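Local atomic coordinates of ecto-NAD+ glycohydrolase (CD38 molecule) (Bos taurus, PDB entry 3GC6), a protein that belongs to the ADP-ribosyl cyclase family as the bovine form of the cell-surface protein CD38. Residues L118-G122 / W132-D136. The protein carries 1 engineered substitution. Residues are numbered along the deposited sequence; the frame is centred on the assembly and turned at random.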
ATOM      1  N   LEU A 118      16.019  -3.776 -14.847  1.00  3.97           N
ATOM      2  CA  LEU A 118      15.158  -3.936 -16.019  1.00  3.84           C
ATOM      3  C   LEU A 118      15.643  -3.105 -17.218  1.00  3.67           C
ATOM      4  O   LEU A 118      16.459  -2.167 -17.081  1.00  3.98           O
ATOM      5  CB  LEU A 118      13.712  -3.553 -15.718  1.00  3.98           C
ATOM      6  CG  LEU A 118      13.118  -4.179 -14.458  1.00  3.69           C
ATOM      7  CD1 LEU A 118      11.621  -3.835 -14.324  1.00  4.04           C
ATOM      8  CD2 LEU A 118      13.314  -5.704 -14.497  1.00  4.28           C
ATOM      9  N   ARG A 119      15.128  -3.484 -18.390  0.50  3.96           N
ATOM     10  CA  ARG A 119      15.351  -2.775 -19.646  0.50  4.25           C
ATOM     11  C   ARG A 119      13.992  -2.452 -20.238  0.50  4.01           C
ATOM     12  O   ARG A 119      13.047  -3.225 -20.094  0.50  4.00           O
ATOM     13  CB  ARG A 119      16.129  -3.671 -20.617  0.50  4.47           C
ATOM     14  CG  ARG A 119      17.469  -4.152 -20.079  0.50  5.50           C
ATOM     15  CD  ARG A 119      18.367  -2.968 -19.808  0.50  6.64           C
ATOM     16  NE  ARG A 119      19.700  -3.330 -19.337  0.50  7.78           N
ATOM     17  CZ  ARG A 119      20.722  -3.613 -20.136  0.50  8.65           C
ATOM     18  NH1 ARG A 119      20.563  -3.585 -21.456  0.50  9.01           N
ATOM     19  NH2 ARG A 119      21.905  -3.923 -19.615  0.50  9.01           N
ATOM     20  N   TRP A 120      13.883  -1.303 -20.901  1.00  3.99           N
ATOM     21  CA  TRP A 120      12.661  -1.020 -21.608  1.00  3.77           C
ATOM     22  C   TRP A 120      12.854   0.023 -22.666  1.00  3.80           C
ATOM     23  O   TRP A 120      13.731   0.895 -22.573  1.00  3.94           O
ATOM     24  CB  TRP A 120      11.573  -0.564 -20.638  1.00  3.61           C
ATOM     25  CG  TRP A 120      11.890   0.761 -19.903  1.00  3.19           C
ATOM     26  CD1 TRP A 120      11.535   2.015 -20.282  1.00  3.49           C
ATOM     27  CD2 TRP A 120      12.626   0.905 -18.676  1.00  3.53           C
ATOM     28  NE1 TRP A 120      11.985   2.957 -19.364  1.00  3.94           N
ATOM     29  CE2 TRP A 120      12.662   2.292 -18.368  1.00  3.41           C
ATOM     30  CE3 TRP A 120      13.264   0.007 -17.817  1.00  3.91           C
ATOM     31  CZ2 TRP A 120      13.291   2.789 -17.237  1.00  3.29           C
ATOM     32  CZ3 TRP A 120      13.880   0.499 -16.680  1.00  3.94           C
ATOM     33  CH2 TRP A 120      13.882   1.876 -16.398  1.00  3.43           C
ATOM     34  N   CYS A 121      12.038  -0.110 -23.693  1.00  3.66           N
ATOM     35  CA  CYS A 121      11.926   0.905 -24.744  1.00  3.65           C
ATOM     36  C   CYS A 121      10.670   0.585 -25.550  1.00  3.84           C
ATOM     37  O   CYS A 121      10.168  -0.551 -25.499  1.00  3.89           O
ATOM     38  CB  CYS A 121      13.186   0.944 -25.631  1.00  3.99           C
ATOM     39  SG  CYS A 121      13.481  -0.558 -26.678  1.00  4.90           S
ATOM     40  N   GLY A 122      10.182   1.581 -26.284  1.00  4.14           N
ATOM     41  CA  GLY A 122       9.026   1.396 -27.148  1.00  4.27           C
ATOM     42  C   GLY A 122       9.382   1.575 -28.609  1.00  4.47           C
ATOM     43  O   GLY A 122      10.554   1.629 -28.984  1.00  4.56           O
ATOM     44  N   TRP A 132      12.973  -6.835 -28.536  1.00  4.47           N
ATOM     45  CA  TRP A 132      14.030  -7.348 -29.421  1.00  4.40           C
ATOM     46  C   TRP A 132      15.334  -6.600 -29.288  1.00  4.42           C
ATOM     47  O   TRP A 132      16.391  -7.214 -29.234  1.00  4.40           O
ATOM     48  CB  TRP A 132      13.547  -7.316 -30.876  1.00  4.59           C
ATOM     49  CG  TRP A 132      12.216  -7.974 -30.973  1.00  4.56           C
ATOM     50  CD1 TRP A 132      10.995  -7.369 -31.156  1.00  5.47           C
ATOM     51  CD2 TRP A 132      11.955  -9.370 -30.821  1.00  5.59           C
ATOM     52  NE1 TRP A 132       9.995  -8.321 -31.159  1.00  5.93           N
ATOM     53  CE2 TRP A 132      10.557  -9.549 -30.938  1.00  5.25           C
ATOM     54  CE3 TRP A 132      12.767 -10.484 -30.581  1.00  5.86           C
ATOM     55  CZ2 TRP A 132       9.946 -10.805 -30.843  1.00  5.21           C
ATOM     56  CZ3 TRP A 132      12.158 -11.740 -30.480  1.00  6.77           C
ATOM     57  CH2 TRP A 132      10.758 -11.882 -30.643  1.00  5.49           C
ATOM     58  N   SER A 133      15.277  -5.265 -29.304  1.00  4.02           N
ATOM     59  CA  SER A 133      16.491  -4.483 -29.070  1.00  3.99           C
ATOM     60  C   SER A 133      16.052  -3.141 -28.530  1.00  3.82           C
ATOM     61  O   SER A 133      14.919  -2.730 -28.769  1.00  4.11           O
ATOM     62  CB  SER A 133      17.327  -4.294 -30.355  1.00  4.18           C
ATOM     63  OG  SER A 133      16.726  -3.401 -31.302  1.00  4.09           O
ATOM     64  N   CYS A 134      16.963  -2.477 -27.816  1.00  4.12           N
ATOM     65  CA  CYS A 134      16.731  -1.114 -27.321  1.00  3.97           C
ATOM     66  C   CYS A 134      17.992  -0.301 -27.538  1.00  4.19           C
ATOM     67  O   CYS A 134      19.083  -0.865 -27.552  1.00  4.15           O
ATOM     68  CB  CYS A 134      16.415  -1.113 -25.816  1.00  4.44           C
ATOM     69  SG  CYS A 134      14.746  -1.740 -25.427  1.00  5.00           S
ATOM     70  N   PRO A 135      17.851   1.016 -27.636  1.00  4.12           N
ATOM     71  CA  PRO A 135      19.035   1.871 -27.839  1.00  4.51           C
ATOM     72  C   PRO A 135      20.097   1.689 -26.754  1.00  4.98           C
ATOM     73  O   PRO A 135      19.782   1.607 -25.559  1.00  5.09           O
ATOM     74  CB  PRO A 135      18.468   3.293 -27.804  1.00  4.78           C
ATOM     75  CG  PRO A 135      17.001   3.146 -28.181  1.00  4.42           C
ATOM     76  CD  PRO A 135      16.590   1.785 -27.644  1.00  4.19           C
ATOM     77  N   ASP A 136      21.353   1.615 -27.200  1.00  4.85           N
ATOM     78  CA  ASP A 136      22.522   1.637 -26.335  1.00  5.23           C
ATOM     79  C   ASP A 136      22.973   3.099 -26.186  1.00  5.29           C
ATOM     80  O   ASP A 136      22.984   3.867 -27.156  1.00  5.18           O
ATOM     81  CB  ASP A 136      23.640   0.821 -26.991  1.00  5.52           C
ATOM     82  CG  ASP A 136      24.913   0.826 -26.171  1.00  6.45           C
ATOM     83  OD1 ASP A 136      24.886   0.232 -25.063  1.00  6.92           O
ATOM     84  OD2 ASP A 136      25.899   1.443 -26.644  1.00  6.81           O
TER
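Two extended pieces of chain, separated by a nine-residue loop without helix or strand, can be joined without sharing any backbone hydrogen bond, and 118-122 with 132-136 illustrates how. Their backbones come together at Cys-121 and Cys-134, with 5.8 Å from CA to CA, and no hydrogen bond links the two segments. Their hydrogen bonds go to the surroundings instead: Arg-119 bonds through its backbone to Thr-17, Cys-121 N reaches Ser-16 OG, Asn-130 bonds Cys-121 through its backbone and the N atoms of Trp-132 and Ser-133 through OD1, and the weakly bonded strand 133-134 pairs antiparallel with 13-14.

The join itself is a disulfide between two buried cysteines, with Cys-121 SG 2.1 Å from Cys-134 SG and a chi3 of -86°, close to the unstrained value. Both CA-to-CB bonds point toward the opposite segment. Within the two segments, few other atoms meet the sulfurs: Cys-134 SG lies 3.8 Å from Trp-120 C, and Cys-121 SG lies 3.3 Å from Ser-133 O and 4.0 Å from Pro-135 CD. The CA-to-CB bond of Trp-120 points away from 132-136; its ring meets Phe-51 edge-to-face and its NE1 is hydrogen-bonded to Tyr-68 OH, while Ser-133 OG bonds Leu-8 O and Trp-11 N.

Only 158 Å² is buried between the segments, most of it on the two cysteines. The direct link is thus covalent, closing the loop after helix 110-115 and tying it to a strand paired with the N-terminal region.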